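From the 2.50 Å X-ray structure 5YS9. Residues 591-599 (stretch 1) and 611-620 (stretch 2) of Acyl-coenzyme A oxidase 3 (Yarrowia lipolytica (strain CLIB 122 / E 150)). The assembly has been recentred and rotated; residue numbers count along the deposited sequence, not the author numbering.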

ATOM      1  N   LEU A 591      12.079  14.898  15.526  1.00 34.52           N
ATOM      2  CA  LEU A 591      10.953  15.442  16.276  1.00 34.14           C
ATOM      3  C   LEU A 591       9.608  14.927  15.768  1.00 35.67           C
ATOM      4  O   LEU A 591       8.652  14.771  16.534  1.00 36.26           O
ATOM      5  CB  LEU A 591      11.010  16.945  16.217  1.00 37.77           C
ATOM      6  CG  LEU A 591      12.205  17.504  17.027  1.00 39.90           C
ATOM      7  CD1 LEU A 591      12.622  18.866  16.546  1.00 38.63           C
ATOM      8  CD2 LEU A 591      11.845  17.564  18.511  1.00 40.88           C
ATOM      9  N   TRP A 592       9.530  14.692  14.460  1.00 34.93           N
ATOM     10  CA  TRP A 592       8.346  14.118  13.865  1.00 37.11           C
ATOM     11  C   TRP A 592       8.164  12.691  14.445  1.00 36.72           C
ATOM     12  O   TRP A 592       7.071  12.344  14.925  1.00 34.59           O
ATOM     13  CB  TRP A 592       8.428  14.168  12.313  1.00 36.21           C
ATOM     14  CG  TRP A 592       7.398  13.359  11.642  1.00 36.05           C
ATOM     15  CD1 TRP A 592       6.080  13.657  11.512  1.00 35.08           C
ATOM     16  CD2 TRP A 592       7.592  12.092  11.036  1.00 38.90           C
ATOM     17  NE1 TRP A 592       5.438  12.669  10.859  1.00 38.33           N
ATOM     18  CE2 TRP A 592       6.329  11.678  10.546  1.00 40.74           C
ATOM     19  CE3 TRP A 592       8.700  11.247  10.877  1.00 39.12           C
ATOM     20  CZ2 TRP A 592       6.130  10.444   9.887  1.00 38.68           C
ATOM     21  CZ3 TRP A 592       8.502   9.999  10.227  1.00 45.51           C
ATOM     22  CH2 TRP A 592       7.217   9.618   9.739  1.00 42.05           C
ATOM     23  N   SER A 593       9.260  11.919  14.453  1.00 35.48           N
ATOM     24  CA  SER A 593       9.268  10.564  14.997  1.00 34.93           C
ATOM     25  C   SER A 593       8.822  10.501  16.446  1.00 37.25           C
ATOM     26  O   SER A 593       8.158   9.543  16.840  1.00 41.89           O
ATOM     27  CB  SER A 593      10.662   9.965  14.913  1.00 35.13           C
ATOM     28  OG  SER A 593      11.109   9.893  13.590  1.00 35.92           O
ATOM     29  N   ILE A 594       9.234  11.484  17.231  1.00 38.85           N
ATOM     30  CA  ILE A 594       8.798  11.637  18.603  1.00 39.73           C
ATOM     31  C   ILE A 594       7.309  11.916  18.662  1.00 40.52           C
ATOM     32  O   ILE A 594       6.603  11.365  19.474  1.00 40.42           O
ATOM     33  CB  ILE A 594       9.586  12.769  19.291  1.00 40.14           C
ATOM     34  CG1 ILE A 594      11.035  12.345  19.501  1.00 37.78           C
ATOM     35  CG2 ILE A 594       8.964  13.164  20.619  1.00 42.93           C
ATOM     36  CD1 ILE A 594      11.973  13.462  19.873  1.00 36.97           C
ATOM     37  N   GLU A 595       6.844  12.778  17.780  1.00 43.48           N
ATOM     38  CA  GLU A 595       5.443  13.132  17.711  1.00 42.91           C
ATOM     39  C   GLU A 595       4.540  11.971  17.320  1.00 43.67           C
ATOM     40  O   GLU A 595       3.444  11.841  17.826  1.00 42.86           O
ATOM     41  CB  GLU A 595       5.259  14.301  16.765  1.00 45.23           C
ATOM     42  CG  GLU A 595       3.846  14.813  16.696  1.00 47.96           C
ATOM     43  CD  GLU A 595       3.693  15.872  15.654  1.00 51.95           C
ATOM     44  OE1 GLU A 595       4.085  15.625  14.510  1.00 55.99           O
ATOM     45  OE2 GLU A 595       3.196  16.951  15.978  1.00 54.05           O
ATOM     46  N   GLU A 596       5.001  11.151  16.393  1.00 44.30           N
ATOM     47  CA  GLU A 596       4.269   9.970  15.976  1.00 49.07           C
ATOM     48  C   GLU A 596       4.153   8.946  17.088  1.00 49.14           C
ATOM     49  O   GLU A 596       3.215   8.176  17.123  1.00 51.89           O
ATOM     50  CB  GLU A 596       4.842   9.359  14.702  1.00 51.07           C
ATOM     51  CG  GLU A 596       4.749  10.263  13.480  1.00 58.24           C
ATOM     52  CD  GLU A 596       3.336  10.434  12.952  1.00 62.03           C
ATOM     53  OE1 GLU A 596       2.654  11.389  13.356  1.00 67.90           O
ATOM     54  OE2 GLU A 596       2.906   9.629  12.114  1.00 58.61           O
ATOM     55  N   ASP A 597       5.124   8.922  17.985  1.00 52.74           N
ATOM     56  CA  ASP A 597       5.086   7.962  19.064  1.00 53.76           C
ATOM     57  C   ASP A 597       5.238   8.663  20.398  1.00 51.32           C
ATOM     58  O   ASP A 597       6.101   8.340  21.194  1.00 45.03           O
ATOM     59  CB  ASP A 597       6.202   6.939  18.884  1.00 58.47           C
ATOM     60  CG  ASP A 597       5.687   5.520  18.806  1.00 61.84           C
ATOM     61  OD1 ASP A 597       4.748   5.180  19.539  1.00 63.58           O
ATOM     62  OD2 ASP A 597       6.230   4.740  18.014  1.00 68.52           O
ATOM     63  N   SER A 598       4.308   9.567  20.661  1.00 48.71           N
ATOM     64  CA  SER A 598       4.327  10.411  21.839  1.00 48.57           C
ATOM     65  C   SER A 598       4.237   9.589  23.103  1.00 48.74           C
ATOM     66  O   SER A 598       4.837   9.920  24.106  1.00 56.32           O
ATOM     67  CB  SER A 598       3.200  11.428  21.786  1.00 43.86           C
ATOM     68  OG  SER A 598       1.948  10.797  21.864  1.00 47.24           O
ATOM     69  N   GLY A 599       3.473   8.514  23.037  1.00 46.59           N
ATOM     70  CA  GLY A 599       3.194   7.678  24.180  1.00 47.79           C
ATOM     71  C   GLY A 599       4.430   7.072  24.795  1.00 49.41           C
ATOM     72  O   GLY A 599       4.508   6.911  25.993  1.00 49.98           O
TER
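Stretch 2 (611-620) DIDQVTELVN

Packing of residues 611-620 against residues 591-599 in acyl-coenzyme A oxidase 3. Stretch 2 is helical from end to end and belongs to a longer helix that begins before Asp-611 and continues beyond Asn-620. Its backbone follows the regular i to i+4 pattern, from Val-615 N to Asp-611 O (3.0 Å) through Asn-620 N to Thr-616 O (3.1 Å). Stretch 1 carries the last turns of one helix, held by Glu-595 N to Leu-591 O (3.0 Å) and Glu-596 N to Trp-592 O (2.8 Å). The chain then breaks at Asp-597, whose phi/psi of -127/59 lies outside the helical region and whose N makes weak bonds to Ser-593 O (3.3 Å) and Ile-594 O (3.2 Å); a new helix follows and includes Gly-599.

The helices of residues 591-596 and 611-620 run in broadly opposing directions, 138° between their N-to-C vectors (signed crossing angle -138°), and their axes approach to 9.1 Å. The start of stretch 1 therefore lies near the end of stretch 2: Trp-592 CA is 5.8 Å from Val-619 CA, while Ser-598 CA is 7.0 Å from Ile-612 CA. Together the two surfaces bury 459 Å².

Apolar packing centres on Val-615 and Val-619, one helical turn apart, both with chi1 in the t well and CA-to-CB bonds directed toward stretch 1. The carbonyl of Leu-591 touches both of them, with Leu-591 O 3.5 Å from Val-615 CG1 and also 3.5 Å from Val-619 CG2. This oxygen already accepts the helix bond from Glu-595 N, so the methyl groups pack against a satisfied backbone. The side chain of Leu-591 adds contacts from CB to Val-619 CG2 (3.8 Å) and from CD1 to Leu-618 CB (4.1 Å). At Trp-592 the backbone comes closer than the side chain: Trp-592 N is 3.6 Å from Val-619 CG2 and Trp-592 CB is 4.4 Å from the same methyl, whereas the indole leads away. Val-615 CG1 also meets Ile-594 CG2 at 4.1 Å and Glu-595 CB at 3.9 Å, so this one methyl touches three residues of stretch 1.

The polar contact is a single hydrogen bond between the stretches, donated by Thr-616 OG1 to Glu-595 OE2 (2.8 Å). With chi1 and chi2 both t, Glu-595 carries its carboxylate alongside the methyls of Val-615 and Val-619 to the hydroxyl, although the CA-to-CB bond of Thr-616 points sideways. The same carboxylate passes Val-619, Glu-595 OE1 lying 3.8 Å from Val-619 CG1. Both carboxylate oxygens have hydrogen-bond partners elsewhere in the structure, which helps a charged group to be accommodated in a buried position.

Beyond the break, contact resumes at Ser-598, whose CB lies 4.0 Å from Ile-612 CD1. The CA-to-CB bond of Ile-612 points sideways, but with chi1 and chi2 both m the end of its side chain comes nearer stretch 1. Asp-611, Asp-613, Gln-614 and Glu-617 take no part in the contact.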

ATOM      1  N   ASP A 611       5.077  19.014  27.112  1.00 62.65           N
ATOM      2  CA  ASP A 611       6.226  18.909  26.197  1.00 59.37           C
ATOM      3  C   ASP A 611       5.874  18.390  24.797  1.00 56.94           C
ATOM      4  O   ASP A 611       6.576  18.683  23.835  1.00 58.85           O
ATOM      5  CB  ASP A 611       7.312  18.037  26.809  1.00 59.85           C
ATOM      6  CG  ASP A 611       7.882  18.612  28.108  1.00 60.32           C
ATOM      7  OD1 ASP A 611       8.119  19.835  28.176  1.00 56.67           O
ATOM      8  OD2 ASP A 611       8.102  17.816  29.062  1.00 66.52           O
ATOM      9  N   ILE A 612       4.781  17.647  24.696  1.00 52.49           N
ATOM     10  CA  ILE A 612       4.245  17.179  23.426  1.00 52.84           C
ATOM     11  C   ILE A 612       3.732  18.343  22.598  1.00 52.43           C
ATOM     12  O   ILE A 612       3.961  18.376  21.387  1.00 52.15           O
ATOM     13  CB  ILE A 612       3.042  16.202  23.621  1.00 57.23           C
ATOM     14  CG1 ILE A 612       3.419  15.004  24.505  1.00 54.50           C
ATOM     15  CG2 ILE A 612       2.486  15.719  22.275  1.00 57.10           C
ATOM     16  CD1 ILE A 612       4.715  14.345  24.112  1.00 55.94           C
ATOM     17  N   ASP A 613       3.007  19.265  23.237  1.00 50.79           N
ATOM     18  CA  ASP A 613       2.591  20.518  22.573  1.00 50.51           C
ATOM     19  C   ASP A 613       3.790  21.193  21.949  1.00 46.21           C
ATOM     20  O   ASP A 613       3.723  21.593  20.795  1.00 47.73           O
ATOM     21  CB  ASP A 613       1.930  21.524  23.528  1.00 51.51           C
ATOM     22  CG  ASP A 613       0.605  21.042  24.073  1.00 56.90           C
ATOM     23  OD1 ASP A 613       0.376  19.814  24.105  1.00 54.73           O
ATOM     24  OD2 ASP A 613      -0.211  21.897  24.485  1.00 65.00           O
ATOM     25  N   GLN A 614       4.885  21.291  22.701  1.00 44.11           N
ATOM     26  CA  GLN A 614       6.103  21.965  22.219  1.00 47.98           C
ATOM     27  C   GLN A 614       6.726  21.232  21.021  1.00 45.70           C
ATOM     28  O   GLN A 614       7.148  21.867  20.059  1.00 45.73           O
ATOM     29  CB  GLN A 614       7.154  22.135  23.340  1.00 49.08           C
ATOM     30  CG  GLN A 614       8.284  23.113  23.003  1.00 56.19           C
ATOM     31  CD  GLN A 614       7.768  24.538  22.776  1.00 64.49           C
ATOM     32  OE1 GLN A 614       7.022  25.076  23.608  1.00 79.75           O
ATOM     33  NE2 GLN A 614       8.125  25.138  21.641  1.00 59.02           N
ATOM     34  N   VAL A 615       6.768  19.903  21.106  1.00 45.79           N
ATOM     35  CA  VAL A 615       7.219  19.034  20.027  1.00 44.46           C
ATOM     36  C   VAL A 615       6.392  19.300  18.777  1.00 44.70           C
ATOM     37  O   VAL A 615       6.982  19.498  17.706  1.00 41.44           O
ATOM     38  CB  VAL A 615       7.150  17.541  20.422  1.00 47.87           C
ATOM     39  CG1 VAL A 615       7.268  16.628  19.211  1.00 48.22           C
ATOM     40  CG2 VAL A 615       8.259  17.221  21.425  1.00 50.63           C
ATOM     41  N   THR A 616       5.053  19.350  18.917  1.00 40.64           N
ATOM     42  CA  THR A 616       4.178  19.707  17.783  1.00 40.67           C
ATOM     43  C   THR A 616       4.619  21.045  17.155  1.00 44.18           C
ATOM     44  O   THR A 616       4.840  21.132  15.941  1.00 51.47           O
ATOM     45  CB  THR A 616       2.667  19.621  18.130  1.00 36.42           C
ATOM     46  OG1 THR A 616       2.335  18.256  18.326  1.00 31.22           O
ATOM     47  CG2 THR A 616       1.795  20.122  17.011  1.00 35.71           C
ATOM     48  N   GLU A 617       4.864  22.046  17.985  1.00 49.76           N
ATOM     49  CA  GLU A 617       5.241  23.351  17.477  1.00 52.98           C
ATOM     50  C   GLU A 617       6.579  23.283  16.738  1.00 49.09           C
ATOM     51  O   GLU A 617       6.768  23.932  15.717  1.00 44.93           O
ATOM     52  CB  GLU A 617       5.270  24.363  18.611  1.00 59.47           C
ATOM     53  CG  GLU A 617       5.422  25.798  18.132  1.00 74.01           C
ATOM     54  CD  GLU A 617       4.902  26.808  19.141  1.00 82.05           C
ATOM     55  OE1 GLU A 617       3.751  26.626  19.603  1.00 84.94           O
ATOM     56  OE2 GLU A 617       5.639  27.770  19.467  1.00 82.56           O
ATOM     57  N   LEU A 618       7.497  22.463  17.237  1.00 49.43           N
ATOM     58  CA  LEU A 618       8.822  22.359  16.619  1.00 45.28           C
ATOM     59  C   LEU A 618       8.779  21.680  15.254  1.00 40.75           C
ATOM     60  O   LEU A 618       9.372  22.185  14.324  1.00 34.43           O
ATOM     61  CB  LEU A 618       9.791  21.675  17.571  1.00 46.45           C
ATOM     62  CG  LEU A 618      10.208  22.601  18.739  1.00 44.63           C
ATOM     63  CD1 LEU A 618      11.123  21.872  19.710  1.00 40.63           C
ATOM     64  CD2 LEU A 618      10.861  23.880  18.224  1.00 44.45           C
ATOM     65  N   VAL A 619       7.998  20.603  15.141  1.00 38.94           N
ATOM     66  CA  VAL A 619       7.750  19.911  13.880  1.00 38.72           C
ATOM     67  C   VAL A 619       7.152  20.894  12.829  1.00 39.17           C
ATOM     68  O   VAL A 619       7.624  20.941  11.709  1.00 36.62           O
ATOM     69  CB  VAL A 619       6.807  18.685  14.078  1.00 37.94           C
ATOM     70  CG1 VAL A 619       6.388  18.094  12.741  1.00 39.64           C
ATOM     71  CG2 VAL A 619       7.465  17.607  14.906  1.00 36.40           C
ATOM     72  N   ASN A 620       6.127  21.664  13.206  1.00 40.76           N
ATOM     73  CA  ASN A 620       5.598  22.763  12.357  1.00 38.89           C
ATOM     74  C   ASN A 620       6.652  23.744  11.937  1.00 39.69           C
ATOM     75  O   ASN A 620       6.751  24.082  10.734  1.00 40.71           O
ATOM     76  CB  ASN A 620       4.492  23.551  13.032  1.00 37.06           C
ATOM     77  CG  ASN A 620       3.228  22.738  13.243  1.00 36.19           C
ATOM     78  OD1 ASN A 620       3.082  21.647  12.705  1.00 36.98           O
ATOM     79  ND2 ASN A 620       2.328  23.249  14.069  1.00 32.57           N
TER